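Pleckstrin homology domain-containing family A member 8 (Homo sapiens, PDB 5KDI) binds glycosphingolipids with simple sugar headgroups through its GLTP-fold domain and probably transfers them between membranes. Local coordinates at residues A[73-78]-A[197-202]. The protein carries 2 engineered substitutions. Residues are numbered along the deposited sequence; the frame is centred on the assembly and turned at random.
Sequences TLQKIV and DTLYEV
Leu199 and Val78 meet tip to tip where two helices of the all-helical GLTP fold run side by side: the first turns of helix 74-83 and the last turns of helix 172-202. The short segments run nearly parallel, 18° apart, with axes 11.5 Å from each other, so side chains rather than backbones make the junction. Leu199 buries the most surface here. Its CG is anti to the backbone N (chi1 175°), which turns the isopropyl end toward helix 74-83, and the CD2 methyl does the touching. Val78 CG1 lies 4.0 Å from Leu199 CD2. The same methyl reaches Gln75 one turn earlier, with Leu199 CD2 4.0 Å from Gln75 CG, where the two side chains pass at a slant. Gln75 offers only its aliphatic stem to the leucine; a bend at chi2 (95°) swings the amide away to the loop before helix 24-32, where OE1 accepts from Ile22 N and NE2 donates to Ser20 O. The amide thus ties this helix start to the N-terminal region while its methylene packs on the C-terminal helix. Thr73 caps the same helix start, its OG1 accepting from Lys76 N at 3.1 Å. On the other side of the contact, the buried Tyr200 crosses Val78 at about a right angle. Its phenol hydrogen-bonds Thr94 O and its ring forms a cation-pi contact with Lys101, joining helix 93-115 to the cluster. Val78 meets the phenol end of this tyrosine through its second methyl, CG2, 3.9 Å from Tyr200 OH.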
loop_
_atom_site.group_PDB
_atom_site.type_symbol
_atom_site.label_atom_id
_atom_site.label_comp_id
_atom_site.label_asym_id
_atom_site.label_seq_id
_atom_site.Cartn_x
_atom_site.Cartn_y
_atom_site.Cartn_z
ATOM N N THR A 73 -9.890 6.802 -13.556
ATOM C CA THR A 73 -9.633 6.984 -12.172
ATOM C C THR A 73 -10.252 5.887 -11.320
ATOM O O THR A 73 -11.190 5.207 -11.712
ATOM C CB THR A 73 -10.126 8.328 -11.656
ATOM O OG1 THR A 73 -11.544 8.323 -11.694
ATOM C CG2 THR A 73 -9.557 9.494 -12.476
ATOM N N LEU A 74 -9.720 5.761 -10.117
ATOM C CA LEU A 74 -10.281 4.811 -9.150
ATOM C C LEU A 74 -11.744 5.126 -8.870
ATOM O O LEU A 74 -12.582 4.202 -8.713
ATOM C CB LEU A 74 -9.452 4.804 -7.883
ATOM C CG LEU A 74 -7.952 4.425 -7.899
ATOM C CD1 LEU A 74 -7.280 4.574 -6.533
ATOM C CD2 LEU A 74 -7.724 3.059 -8.539
ATOM N N GLN A 75 -12.044 6.397 -8.688
ATOM C CA GLN A 75 -13.400 6.797 -8.388
ATOM C C GLN A 75 -14.404 6.413 -9.485
ATOM O O GLN A 75 -15.511 5.962 -9.230
ATOM C CB GLN A 75 -13.524 8.266 -8.052
ATOM C CG GLN A 75 -12.734 8.718 -6.825
ATOM C CD GLN A 75 -11.342 9.308 -7.135
ATOM O OE1 GLN A 75 -10.598 8.793 -8.005
ATOM N NE2 GLN A 75 -11.024 10.406 -6.439
ATOM N N LYS A 76 -13.970 6.550 -10.758
ATOM C CA LYS A 76 -14.796 6.151 -11.883
ATOM C C LYS A 76 -15.104 4.672 -11.861
ATOM O O LYS A 76 -16.236 4.264 -12.162
ATOM C CB LYS A 76 -14.177 6.596 -13.192
ATOM C CG LYS A 76 -14.266 8.115 -13.415
ATOM C CD LYS A 76 -13.507 8.511 -14.682
ATOM C CE LYS A 76 -13.578 9.977 -15.004
ATOM N NZ LYS A 76 -14.927 10.393 -15.465
ATOM N N ILE A 77 -14.130 3.853 -11.468
ATOM C CA ILE A 77 -14.376 2.426 -11.348
ATOM C C ILE A 77 -15.381 2.133 -10.216
ATOM O O ILE A 77 -16.362 1.411 -10.439
ATOM C CB ILE A 77 -13.064 1.639 -11.112
ATOM C CG1 ILE A 77 -12.117 1.786 -12.343
ATOM C CG2 ILE A 77 -13.386 0.161 -10.800
ATOM C CD1 ILE A 77 -10.704 1.280 -12.228
ATOM N N VAL A 78 -15.129 2.670 -9.035
ATOM C CA VAL A 78 -15.971 2.398 -7.874
ATOM C C VAL A 78 -17.390 2.898 -8.127
ATOM O O VAL A 78 -18.384 2.156 -7.885
ATOM C CB VAL A 78 -15.379 2.993 -6.603
ATOM C CG1 VAL A 78 -16.379 2.871 -5.434
ATOM C CG2 VAL A 78 -14.076 2.281 -6.256
ATOM N N ASP A 197 -11.033 7.124 1.511
ATOM C CA ASP A 197 -11.819 6.936 2.724
ATOM C C ASP A 197 -13.140 7.695 2.633
ATOM O O ASP A 197 -14.197 7.147 2.958
ATOM C CB ASP A 197 -11.047 7.348 3.955
ATOM C CG ASP A 197 -9.951 6.398 4.367
ATOM O OD1 ASP A 197 -9.862 5.254 3.874
ATOM O OD2 ASP A 197 -9.125 6.800 5.231
ATOM N N THR A 198 -13.086 8.941 2.171
ATOM C CA THR A 198 -14.311 9.768 2.010
ATOM C C THR A 198 -15.275 9.100 0.990
ATOM O O THR A 198 -16.467 8.994 1.232
ATOM C CB THR A 198 -13.921 11.193 1.640
ATOM O OG1 THR A 198 -13.156 11.733 2.701
ATOM C CG2 THR A 198 -15.170 12.038 1.373
ATOM N N LEU A 199 -14.745 8.645 -0.149
ATOM C CA LEU A 199 -15.528 8.007 -1.171
ATOM C C LEU A 199 -16.267 6.802 -0.553
ATOM O O LEU A 199 -17.470 6.624 -0.756
ATOM C CB LEU A 199 -14.643 7.593 -2.321
ATOM C CG LEU A 199 -15.324 6.799 -3.441
ATOM C CD1 LEU A 199 -16.099 7.725 -4.363
ATOM C CD2 LEU A 199 -14.232 6.028 -4.251
ATOM N N TYR A 200 -15.511 5.954 0.154
ATOM C CA TYR A 200 -16.123 4.767 0.764
ATOM C C TYR A 200 -17.165 5.118 1.848
ATOM O O TYR A 200 -18.228 4.520 1.874
ATOM C CB TYR A 200 -15.073 3.798 1.227
ATOM C CG TYR A 200 -14.526 2.913 0.113
ATOM C CD1 TYR A 200 -13.823 3.436 -0.969
ATOM C CD2 TYR A 200 -14.717 1.544 0.132
ATOM C CE1 TYR A 200 -13.332 2.644 -1.975
ATOM C CE2 TYR A 200 -14.193 0.731 -0.846
ATOM C CZ TYR A 200 -13.564 1.275 -1.949
ATOM O OH TYR A 200 -13.084 0.501 -2.950
ATOM N N GLU A 201 -16.853 6.088 2.702
ATOM C CA GLU A 201 -17.772 6.505 3.730
ATOM C C GLU A 201 -19.072 7.047 3.125
ATOM O O GLU A 201 -20.153 6.667 3.585
ATOM C CB GLU A 201 -17.130 7.484 4.707
ATOM C CG GLU A 201 -15.906 6.887 5.429
ATOM C CD GLU A 201 -14.923 7.942 5.970
ATOM O OE1 GLU A 201 -15.284 9.137 5.998
ATOM O OE2 GLU A 201 -13.776 7.566 6.343
ATOM N N VAL A 202 -18.947 7.965 2.173
ATOM C CA VAL A 202 -20.096 8.644 1.614
ATOM C C VAL A 202 -21.067 7.680 0.894
ATOM O O VAL A 202 -22.280 7.865 0.956
ATOM C CB VAL A 202 -19.697 9.827 0.687
ATOM C CG1 VAL A 202 -20.917 10.439 0.013
ATOM C CG2 VAL A 202 -19.023 10.916 1.487
#